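Local structure of N-acetyltransferase (Escherichia coli, 6GTQ) at residues R48-C53 / G63-C68. The protein probably transfers an acetyl group from acetyl-coenzyme A to an amine, as a member of the GNAT acetyltransferase family. The protein carries 1 engineered substitution. Sequence-based numbering, arbitrary orientation.
Sequences RAYILC and GYYTLC. With ACT (acetate ion), chain H.
Arg48 N donates to Leu67 O at 2.8 Å, and Arg48 O accepts from Leu67 N in return, a closed pair of bonds at one end of an antiparallel hairpin. Tyr50 and Tyr65, the next hydrogen-bonded pair, repeat the exchange; there the bond from Tyr50 N to Tyr65 O is almost straight, 177° at the hydrogen. Between these hydrogen-bonded pairs, Ala49 faces Thr66 in a non-hydrogen-bonded pair, and Thr66 CA makes a CH...O contact with Arg48 O.

The two tyrosines dominate one face. Tyr65 CG sits between its own backbone N and carbonyl carbon (chi1 80°), a torsion that sends the ring across the strand pair to Tyr50. The planes lie within 6° of parallel but are offset, with centroids 4.8 Å from each other, so overlap is slight. Instead Tyr50 CB lies over the face of the Tyr65 ring in a CH-pi contact, 3.5 Å from the ring centroid, while Tyr65 OH rests over one face of the Tyr50 ring, toward its rim, 3.4 Å from Tyr50 CG. That hydroxyl is hydrogen-bonded to His117 ND1. Leu67 CD1 meets Tyr50 CE1 at 3.9 Å. On the other face, Ile51 CD1 touches Tyr64 CB, and Thr66 OG1 donates to O of an acetate ion, presumably a crystallisation component, at 2.7 Å.

The hairpin belongs to the N-terminal half of the mixed GNAT sheet, with strand 8-11 flanking 48-53 and strand 90-101 flanking 61-74. Helix 110-129 covers the face bearing Tyr50, Leu52 and Tyr65, whereas Leu38 of helix 38-43 packs against Ala49, Ile51, Tyr64 and Thr66 on the reverse.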
ATOM      1  N   ARG A  48       0.165 -10.828  -0.322  1.00 42.25           N
ATOM      2  CA  ARG A  48       0.317 -10.732   1.130  1.00 41.36           C
ATOM      3  C   ARG A  48      -0.705  -9.705   1.570  1.00 45.40           C
ATOM      4  O   ARG A  48      -0.656  -8.554   1.120  1.00 44.61           O
ATOM      5  CB  ARG A  48       1.744 -10.309   1.533  1.00 38.94           C
ATOM      6  CG  ARG A  48       2.833 -11.209   0.970  1.00 43.13           C
ATOM      7  CD  ARG A  48       3.061 -12.470   1.767  1.00 43.16           C
ATOM      8  NE  ARG A  48       2.019 -13.454   1.527  1.00 51.82           N
ATOM      9  CZ  ARG A  48       1.688 -14.419   2.371  1.00 60.76           C
ATOM     10  NH1 ARG A  48       2.327 -14.546   3.528  1.00 35.76           N
ATOM     11  NH2 ARG A  48       0.718 -15.263   2.070  1.00 61.57           N
ATOM     12  N   ALA A  49      -1.689 -10.152   2.364  1.00 42.06           N
ATOM     13  CA  ALA A  49      -2.793  -9.338   2.844  1.00 41.72           C
ATOM     14  C   ALA A  49      -2.597  -8.914   4.293  1.00 44.97           C
ATOM     15  O   ALA A  49      -2.300  -9.745   5.162  1.00 44.32           O
ATOM     16  CB  ALA A  49      -4.092 -10.101   2.692  1.00 43.41           C
ATOM     17  N   TYR A  50      -2.773  -7.606   4.539  1.00 40.77           N
ATOM     18  CA  TYR A  50      -2.638  -6.975   5.844  1.00 41.03           C
ATOM     19  C   TYR A  50      -3.984  -6.395   6.254  1.00 49.89           C
ATOM     20  O   TYR A  50      -4.667  -5.753   5.448  1.00 50.63           O
ATOM     21  CB  TYR A  50      -1.544  -5.910   5.807  1.00 40.63           C
ATOM     22  CG  TYR A  50      -0.152  -6.488   5.688  1.00 40.83           C
ATOM     23  CD1 TYR A  50       0.336  -6.943   4.461  1.00 41.42           C
ATOM     24  CD2 TYR A  50       0.696  -6.546   6.791  1.00 41.79           C
ATOM     25  CE1 TYR A  50       1.614  -7.486   4.347  1.00 40.94           C
ATOM     26  CE2 TYR A  50       1.981  -7.075   6.684  1.00 42.31           C
ATOM     27  CZ  TYR A  50       2.429  -7.557   5.464  1.00 45.58           C
ATOM     28  OH  TYR A  50       3.690  -8.085   5.362  1.00 41.85           O
ATOM     29  N   ILE A  51      -4.377  -6.657   7.502  1.00 48.82           N
ATOM     30  CA  ILE A  51      -5.686  -6.293   8.023  1.00 50.99           C
ATOM     31  C   ILE A  51      -5.622  -5.294   9.185  1.00 54.19           C
ATOM     32  O   ILE A  51      -4.766  -5.401  10.056  1.00 53.12           O
ATOM     33  CB  ILE A  51      -6.424  -7.642   8.374  1.00 55.46           C
ATOM     34  CG1 ILE A  51      -7.413  -8.067   7.268  1.00 56.63           C
ATOM     35  CG2 ILE A  51      -7.099  -7.670   9.742  1.00 58.85           C
ATOM     36  CD1 ILE A  51      -6.787  -8.594   5.969  1.00 63.05           C
ATOM     37  N   LEU A  52      -6.525  -4.303   9.153  1.00 52.25           N
ATOM     38  CA  LEU A  52      -6.757  -3.312  10.203  1.00 53.31           C
ATOM     39  C   LEU A  52      -7.989  -3.849  10.940  1.00 60.96           C
ATOM     40  O   LEU A  52      -9.059  -3.927  10.344  1.00 60.27           O
ATOM     41  CB  LEU A  52      -7.036  -1.915   9.605  1.00 53.38           C
ATOM     42  CG  LEU A  52      -7.446  -0.799  10.586  1.00 59.15           C
ATOM     43  CD1 LEU A  52      -6.295  -0.388  11.488  1.00 59.27           C
ATOM     44  CD2 LEU A  52      -8.013   0.392   9.850  1.00 59.32           C
ATOM     45  N   CYS A  53      -7.819  -4.313  12.184  1.00 62.38           N
ATOM     46  CA  CYS A  53      -8.926  -4.893  12.946  1.00 66.38           C
ATOM     47  C   CYS A  53      -8.988  -4.395  14.386  1.00 73.50           C
ATOM     48  O   CYS A  53      -8.067  -3.724  14.849  1.00 72.15           O
ATOM     49  CB  CYS A  53      -8.936  -6.421  12.865  1.00 67.07           C
ATOM     50  SG  CYS A  53      -7.390  -7.209  13.375  1.00 70.76           S
ATOM     51  N   GLY A  63     -10.625  -2.425   7.679  1.00 50.88           N
ATOM     52  CA  GLY A  63      -9.723  -1.945   6.648  1.00 49.43           C
ATOM     53  C   GLY A  63      -8.681  -2.973   6.297  1.00 52.69           C
ATOM     54  O   GLY A  63      -8.354  -3.839   7.114  1.00 51.95           O
ATOM     55  N   TYR A  64      -8.165  -2.890   5.067  1.00 49.25           N
ATOM     56  CA  TYR A  64      -7.149  -3.805   4.566  1.00 47.19           C
ATOM     57  C   TYR A  64      -6.276  -3.221   3.462  1.00 49.47           C
ATOM     58  O   TYR A  64      -6.627  -2.217   2.829  1.00 51.21           O
ATOM     59  CB  TYR A  64      -7.797  -5.121   4.084  1.00 48.64           C
ATOM     60  CG  TYR A  64      -8.478  -5.085   2.726  1.00 50.72           C
ATOM     61  CD1 TYR A  64      -7.770  -5.375   1.558  1.00 50.04           C
ATOM     62  CD2 TYR A  64      -9.853  -4.876   2.620  1.00 54.17           C
ATOM     63  CE1 TYR A  64      -8.403  -5.406   0.315  1.00 51.11           C
ATOM     64  CE2 TYR A  64     -10.503  -4.936   1.382  1.00 55.08           C
ATOM     65  CZ  TYR A  64      -9.769  -5.192   0.233  1.00 58.94           C
ATOM     66  OH  TYR A  64     -10.389  -5.246  -0.987  1.00 58.45           O
ATOM     67  N   TYR A  65      -5.164  -3.900   3.202  1.00 42.69           N
ATOM     68  CA  TYR A  65      -4.266  -3.599   2.093  1.00 40.34           C
ATOM     69  C   TYR A  65      -3.603  -4.893   1.616  1.00 43.58           C
ATOM     70  O   TYR A  65      -3.515  -5.848   2.383  1.00 41.88           O
ATOM     71  CB  TYR A  65      -3.283  -2.434   2.379  1.00 39.14           C
ATOM     72  CG  TYR A  65      -2.049  -2.755   3.197  1.00 37.85           C
ATOM     73  CD1 TYR A  65      -0.947  -3.382   2.616  1.00 38.06           C
ATOM     74  CD2 TYR A  65      -1.925  -2.306   4.511  1.00 38.82           C
ATOM     75  CE1 TYR A  65       0.206  -3.644   3.350  1.00 36.92           C
ATOM     76  CE2 TYR A  65      -0.764  -2.542   5.251  1.00 39.20           C
ATOM     77  CZ  TYR A  65       0.298  -3.213   4.664  1.00 45.95           C
ATOM     78  OH  TYR A  65       1.433  -3.480   5.385  1.00 48.32           O
ATOM     79  N   THR A  66      -3.235  -4.955   0.330  1.00 42.67           N
ATOM     80  CA  THR A  66      -2.557  -6.115  -0.270  1.00 42.24           C
ATOM     81  C   THR A  66      -1.230  -5.694  -0.895  1.00 46.06           C
ATOM     82  O   THR A  66      -1.150  -4.629  -1.502  1.00 46.25           O
ATOM     83  CB  THR A  66      -3.451  -6.907  -1.257  1.00 47.51           C
ATOM     84  OG1 THR A  66      -3.715  -6.121  -2.422  1.00 49.09           O
ATOM     85  CG2 THR A  66      -4.747  -7.400  -0.631  1.00 47.41           C
ATOM     86  N   LEU A  67      -0.195  -6.536  -0.732  1.00 42.29           N
ATOM     87  CA  LEU A  67       1.143  -6.352  -1.288  1.00 41.59           C
ATOM     88  C   LEU A  67       1.571  -7.559  -2.091  1.00 48.03           C
ATOM     89  O   LEU A  67       1.226  -8.705  -1.756  1.00 48.43           O
ATOM     90  CB  LEU A  67       2.194  -6.199  -0.174  1.00 40.81           C
ATOM     91  CG  LEU A  67       2.253  -4.939   0.649  1.00 45.19           C
ATOM     92  CD1 LEU A  67       3.308  -5.084   1.714  1.00 44.95           C
ATOM     93  CD2 LEU A  67       2.551  -3.707  -0.207  1.00 47.91           C
ATOM     94  N   CYS A  68       2.368  -7.293  -3.130  1.00 45.22           N
ATOM     95  CA  CYS A  68       2.987  -8.316  -3.964  0.50 45.50           C
ATOM     96  C   CYS A  68       4.255  -7.782  -4.603  1.00 48.78           C
ATOM     97  O   CYS A  68       4.314  -6.620  -4.993  1.00 47.79           O
ATOM     98  CB  CYS A  68       2.033  -8.900  -5.001  0.50 46.87           C
ATOM     99  SG  CYS A  68       2.672 -10.386  -5.820  0.50 52.51           S
TER
HETATM  100  C   ACT H 204      -1.411  -7.068  -5.121  1.00 46.07           C
HETATM  101  O   ACT H 204      -1.568  -6.774  -3.965  1.00 41.60           O
HETATM  102  OXT ACT H 204      -1.861  -8.083  -5.656  1.00 50.30           O
HETATM  103  CH3 ACT H 204      -0.599  -6.095  -5.964  1.00 51.34           C